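Alanine racemase (Enterococcus faecalis, PDB 3E5P) belongs to the alanine racemase family of PLP-binding enzymes and pairs a TIM-barrel domain with a largely beta C-terminal domain in a two-subunit assembly. Local coordinates at residues N42-G47 / I354-A359. The protein carries 1 engineered substitution. Sequence-based numbering, arbitrary orientation.
Sequences NGYGHG and IHYEVA. With PLP (pyridoxal-5'-phosphate), chain J; PPI (propanoic acid), chain E.
G45 and A359 bring the two backbones closest, with their CA atoms 5.4 Å apart. Residues 42-44 all have positive phi and psi, so they wind as a left-handed turn. G45 keeps a positive phi, and H46 returns to negative phi. The 354-359 segment is the start of right-handed helix 355-361. A359 points its CB toward the turn and packs on the backbone, 3.4 Å from Y44 O. A359 O lies 3.7 Å from G45 CA. The H46 imidazole closes off the turn by bonding back to it. H46 ND1 donates to G43 O (3.0 Å), in the carbonyl plane at a C=O...N angle of 160°. The same N-H also reaches Y44 O, coming from above that carbonyl plane. Both bonds are bent, consistent with one N-H shared between two carbonyls. H46 is further held by ring stacking with Y228.

Y44 and Y356 run side by side and point the same way. Each has CG anti to its carbonyl carbon (chi1 -66° and -78°), which sends both phenols to the PLP phosphate. Their rings touch obliquely, Y44 CE2 to Y356 CD2 at 4.1 Å. Each hydroxyl takes a different phosphate oxygen. Y44 OH donates to PLP O3P at 2.9 Å, and Y356 OH donates to PLP O2P at 2.6 Å. Propanoic acid rests over one face of Y356, its C2 offset toward the rim. M314 and Y286 of the second subunit pack on Y44 and Y356, respectively. PLP is also hydrogen-bonded to S207, R222 and V225. The contact thus joins the 42-47 turn of the barrel domain to the start of a C-terminal-domain helix in the PLP phosphate-binding site of an alanine racemase fold.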
ATOM      1  N   ASN C  42      -6.362  -7.674  -5.970  1.00 25.23           N
ATOM      2  CA  ASN C  42      -6.553  -8.624  -4.885  1.00 24.23           C
ATOM      3  C   ASN C  42      -7.926  -8.447  -4.256  1.00 23.56           C
ATOM      4  O   ASN C  42      -8.054  -8.291  -3.045  1.00 26.62           O
ATOM      5  CB  ASN C  42      -5.444  -8.452  -3.836  1.00 21.80           C
ATOM      6  CG  ASN C  42      -5.296  -9.673  -2.932  1.00 22.74           C
ATOM      7  OD1 ASN C  42      -5.480 -10.813  -3.371  1.00 23.25           O
ATOM      8  ND2 ASN C  42      -4.941  -9.442  -1.671  1.00 18.62           N
ATOM      9  N   GLY C  43      -8.956  -8.480  -5.094  1.00 23.71           N
ATOM     10  CA  GLY C  43     -10.307  -8.311  -4.603  1.00 21.11           C
ATOM     11  C   GLY C  43     -10.413  -7.000  -3.851  1.00 22.86           C
ATOM     12  O   GLY C  43     -10.870  -6.968  -2.704  1.00 22.89           O
ATOM     13  N   TYR C  44      -9.979  -5.913  -4.488  1.00 21.12           N
ATOM     14  CA  TYR C  44     -10.024  -4.606  -3.853  1.00 21.82           C
ATOM     15  C   TYR C  44      -9.453  -4.679  -2.443  1.00 21.78           C
ATOM     16  O   TYR C  44     -10.008  -4.094  -1.506  1.00 22.07           O
ATOM     17  CB  TYR C  44     -11.465  -4.090  -3.787  1.00 22.66           C
ATOM     18  CG  TYR C  44     -12.076  -3.811  -5.142  1.00 23.35           C
ATOM     19  CD1 TYR C  44     -11.986  -4.751  -6.172  1.00 22.90           C
ATOM     20  CD2 TYR C  44     -12.777  -2.631  -5.384  1.00 20.84           C
ATOM     21  CE1 TYR C  44     -12.575  -4.529  -7.403  1.00 21.95           C
ATOM     22  CE2 TYR C  44     -13.377  -2.399  -6.615  1.00 22.08           C
ATOM     23  CZ  TYR C  44     -13.271  -3.356  -7.625  1.00 21.97           C
ATOM     24  OH  TYR C  44     -13.854  -3.146  -8.857  1.00 23.32           O
ATOM     25  N   GLY C  45      -8.361  -5.422  -2.297  1.00 21.49           N
ATOM     26  CA  GLY C  45      -7.712  -5.537  -1.005  1.00 22.41           C
ATOM     27  C   GLY C  45      -8.267  -6.559  -0.030  1.00 23.00           C
ATOM     28  O   GLY C  45      -7.732  -6.720   1.070  1.00 23.02           O
ATOM     29  N   HIS C  46      -9.336  -7.243  -0.414  1.00 22.75           N
ATOM     30  CA  HIS C  46      -9.922  -8.243   0.466  1.00 23.65           C
ATOM     31  C   HIS C  46      -9.368  -9.637   0.175  1.00 24.43           C
ATOM     32  O   HIS C  46      -9.527 -10.549   0.989  1.00 25.60           O
ATOM     33  CB  HIS C  46     -11.445  -8.287   0.309  1.00 22.92           C
ATOM     34  CG  HIS C  46     -12.130  -6.993   0.608  1.00 23.74           C
ATOM     35  ND1 HIS C  46     -11.929  -5.853  -0.143  1.00 24.99           N
ATOM     36  CD2 HIS C  46     -13.069  -6.675   1.531  1.00 23.84           C
ATOM     37  CE1 HIS C  46     -12.720  -4.891   0.301  1.00 24.06           C
ATOM     38  NE2 HIS C  46     -13.423  -5.364   1.314  1.00 25.91           N
ATOM     39  N   GLY C  47      -8.727  -9.792  -0.982  1.00 24.13           N
ATOM     40  CA  GLY C  47      -8.184 -11.080  -1.379  1.00 23.77           C
ATOM     41  C   GLY C  47      -9.016 -11.650  -2.514  1.00 24.25           C
ATOM     42  O   GLY C  47     -10.173 -12.048  -2.314  1.00 23.37           O
ATOM     43  N   ILE C 354     -11.667   8.046  -1.790  1.00 20.67           N
ATOM     44  CA  ILE C 354     -12.804   7.147  -1.847  1.00 19.52           C
ATOM     45  C   ILE C 354     -12.382   5.800  -1.263  1.00 20.63           C
ATOM     46  O   ILE C 354     -11.221   5.392  -1.381  1.00 22.20           O
ATOM     47  CB  ILE C 354     -13.283   6.994  -3.289  1.00 20.41           C
ATOM     48  CG1 ILE C 354     -12.118   6.544  -4.182  1.00 20.06           C
ATOM     49  CG2 ILE C 354     -13.848   8.331  -3.779  1.00 21.17           C
ATOM     50  CD1 ILE C 354     -12.479   6.443  -5.672  1.00 16.96           C
ATOM     51  N   HIS C 355     -13.308   5.105  -0.614  1.00 19.66           N
ATOM     52  CA  HIS C 355     -12.936   3.839  -0.014  1.00 19.57           C
ATOM     53  C   HIS C 355     -12.212   2.901  -0.991  1.00 22.47           C
ATOM     54  O   HIS C 355     -11.435   2.030  -0.555  1.00 22.95           O
ATOM     55  CB  HIS C 355     -14.155   3.157   0.617  1.00 18.15           C
ATOM     56  CG  HIS C 355     -15.396   3.234  -0.210  1.00 18.13           C
ATOM     57  ND1 HIS C 355     -15.411   2.945  -1.558  1.00 19.64           N
ATOM     58  CD2 HIS C 355     -16.665   3.576   0.117  1.00 17.48           C
ATOM     59  CE1 HIS C 355     -16.635   3.112  -2.026  1.00 19.08           C
ATOM     60  NE2 HIS C 355     -17.413   3.495  -1.031  1.00 15.66           N
ATOM     61  N   TYR C 356     -12.447   3.081  -2.296  1.00 20.77           N
ATOM     62  CA  TYR C 356     -11.786   2.249  -3.298  1.00 20.34           C
ATOM     63  C   TYR C 356     -10.312   2.212  -2.963  1.00 19.67           C
ATOM     64  O   TYR C 356      -9.722   1.146  -2.846  1.00 18.02           O
ATOM     65  CB  TYR C 356     -11.933   2.824  -4.714  1.00 20.52           C
ATOM     66  CG  TYR C 356     -13.272   2.599  -5.389  1.00 20.96           C
ATOM     67  CD1 TYR C 356     -14.405   3.347  -5.030  1.00 19.82           C
ATOM     68  CD2 TYR C 356     -13.396   1.682  -6.431  1.00 20.65           C
ATOM     69  CE1 TYR C 356     -15.611   3.189  -5.705  1.00 18.99           C
ATOM     70  CE2 TYR C 356     -14.600   1.516  -7.110  1.00 20.34           C
ATOM     71  CZ  TYR C 356     -15.703   2.269  -6.750  1.00 21.14           C
ATOM     72  OH  TYR C 356     -16.891   2.119  -7.447  1.00 19.64           O
ATOM     73  N   GLU C 357      -9.735   3.396  -2.780  1.00 18.41           N
ATOM     74  CA  GLU C 357      -8.318   3.534  -2.481  1.00 20.05           C
ATOM     75  C   GLU C 357      -7.921   3.060  -1.080  1.00 20.18           C
ATOM     76  O   GLU C 357      -6.900   2.384  -0.917  1.00 19.03           O
ATOM     77  CB  GLU C 357      -7.895   4.995  -2.683  1.00 22.42           C
ATOM     78  CG  GLU C 357      -6.416   5.203  -2.976  1.00 24.30           C
ATOM     79  CD  GLU C 357      -6.081   6.658  -3.297  1.00 25.67           C
ATOM     80  OE1 GLU C 357      -6.253   7.521  -2.413  1.00 25.86           O
ATOM     81  OE2 GLU C 357      -5.644   6.940  -4.436  1.00 26.23           O
ATOM     82  N   VAL C 358      -8.714   3.397  -0.067  1.00 19.39           N
ATOM     83  CA  VAL C 358      -8.366   2.979   1.282  1.00 20.01           C
ATOM     84  C   VAL C 358      -8.185   1.475   1.363  1.00 20.37           C
ATOM     85  O   VAL C 358      -7.167   0.991   1.866  1.00 22.39           O
ATOM     86  CB  VAL C 358      -9.427   3.379   2.309  1.00 19.01           C
ATOM     87  CG1 VAL C 358      -9.072   2.807   3.660  1.00 16.48           C
ATOM     88  CG2 VAL C 358      -9.494   4.873   2.408  1.00 18.93           C
ATOM     89  N   ALA C 359      -9.172   0.740   0.870  1.00 18.82           N
ATOM     90  CA  ALA C 359      -9.120  -0.715   0.907  1.00 18.19           C
ATOM     91  C   ALA C 359      -7.920  -1.255   0.142  1.00 19.44           C
ATOM     92  O   ALA C 359      -7.287  -2.205   0.575  1.00 20.65           O
ATOM     93  CB  ALA C 359     -10.404  -1.298   0.340  1.00 17.19           C
TER
HETATM   94  N1  PLP J 390     -15.429  -2.174 -15.049  1.00 20.00           N
HETATM   95  C2  PLP J 390     -14.170  -1.737 -15.180  1.00 20.00           C
HETATM   96  C2A PLP J 390     -13.721  -1.502 -16.566  1.00 20.00           C
HETATM   97  C3  PLP J 390     -13.349  -1.541 -14.078  1.00 20.00           C
HETATM   98  O3  PLP J 390     -12.314  -0.714 -14.231  1.00 20.00           O
HETATM   99  C4  PLP J 390     -13.772  -1.789 -12.763  1.00 20.00           C
HETATM  100  C4A PLP J 390     -12.805  -2.492 -11.802  1.00 20.00           C
HETATM  101  O4A PLP J 390     -11.630  -2.290 -11.494  1.00 20.00           O
HETATM  102  C5  PLP J 390     -15.118  -2.189 -12.675  1.00 20.00           C
HETATM  103  C6  PLP J 390     -15.889  -2.404 -13.809  1.00 20.00           C
HETATM  104  C5A PLP J 390     -15.917  -2.174 -11.421  1.00 20.00           C
HETATM  105  O4P PLP J 390     -16.559  -0.974 -11.193  1.00 20.00           O
HETATM  106  P   PLP J 390     -16.958  -0.709  -9.727  1.00 20.00           P
HETATM  107  O1P PLP J 390     -18.145  -1.441  -9.488  1.00 20.00           O
HETATM  108  O2P PLP J 390     -17.411   0.615  -9.450  1.00 20.00           O
HETATM  109  O3P PLP J 390     -15.868  -1.110  -8.864  1.00 20.00           O
HETATM  110  C1  PPI E 400     -11.647   3.584  -9.620  1.00 66.44           C
HETATM  111  C2  PPI E 400     -12.620   4.406  -8.803  1.00 65.86           C
HETATM  112  C3  PPI E 400     -14.014   4.517  -9.395  1.00 65.66           C
HETATM  113  O1  PPI E 400     -10.662   4.161 -10.072  1.00 67.49           O
HETATM  114  O2  PPI E 400     -11.847   2.361  -9.806  1.00 64.61           O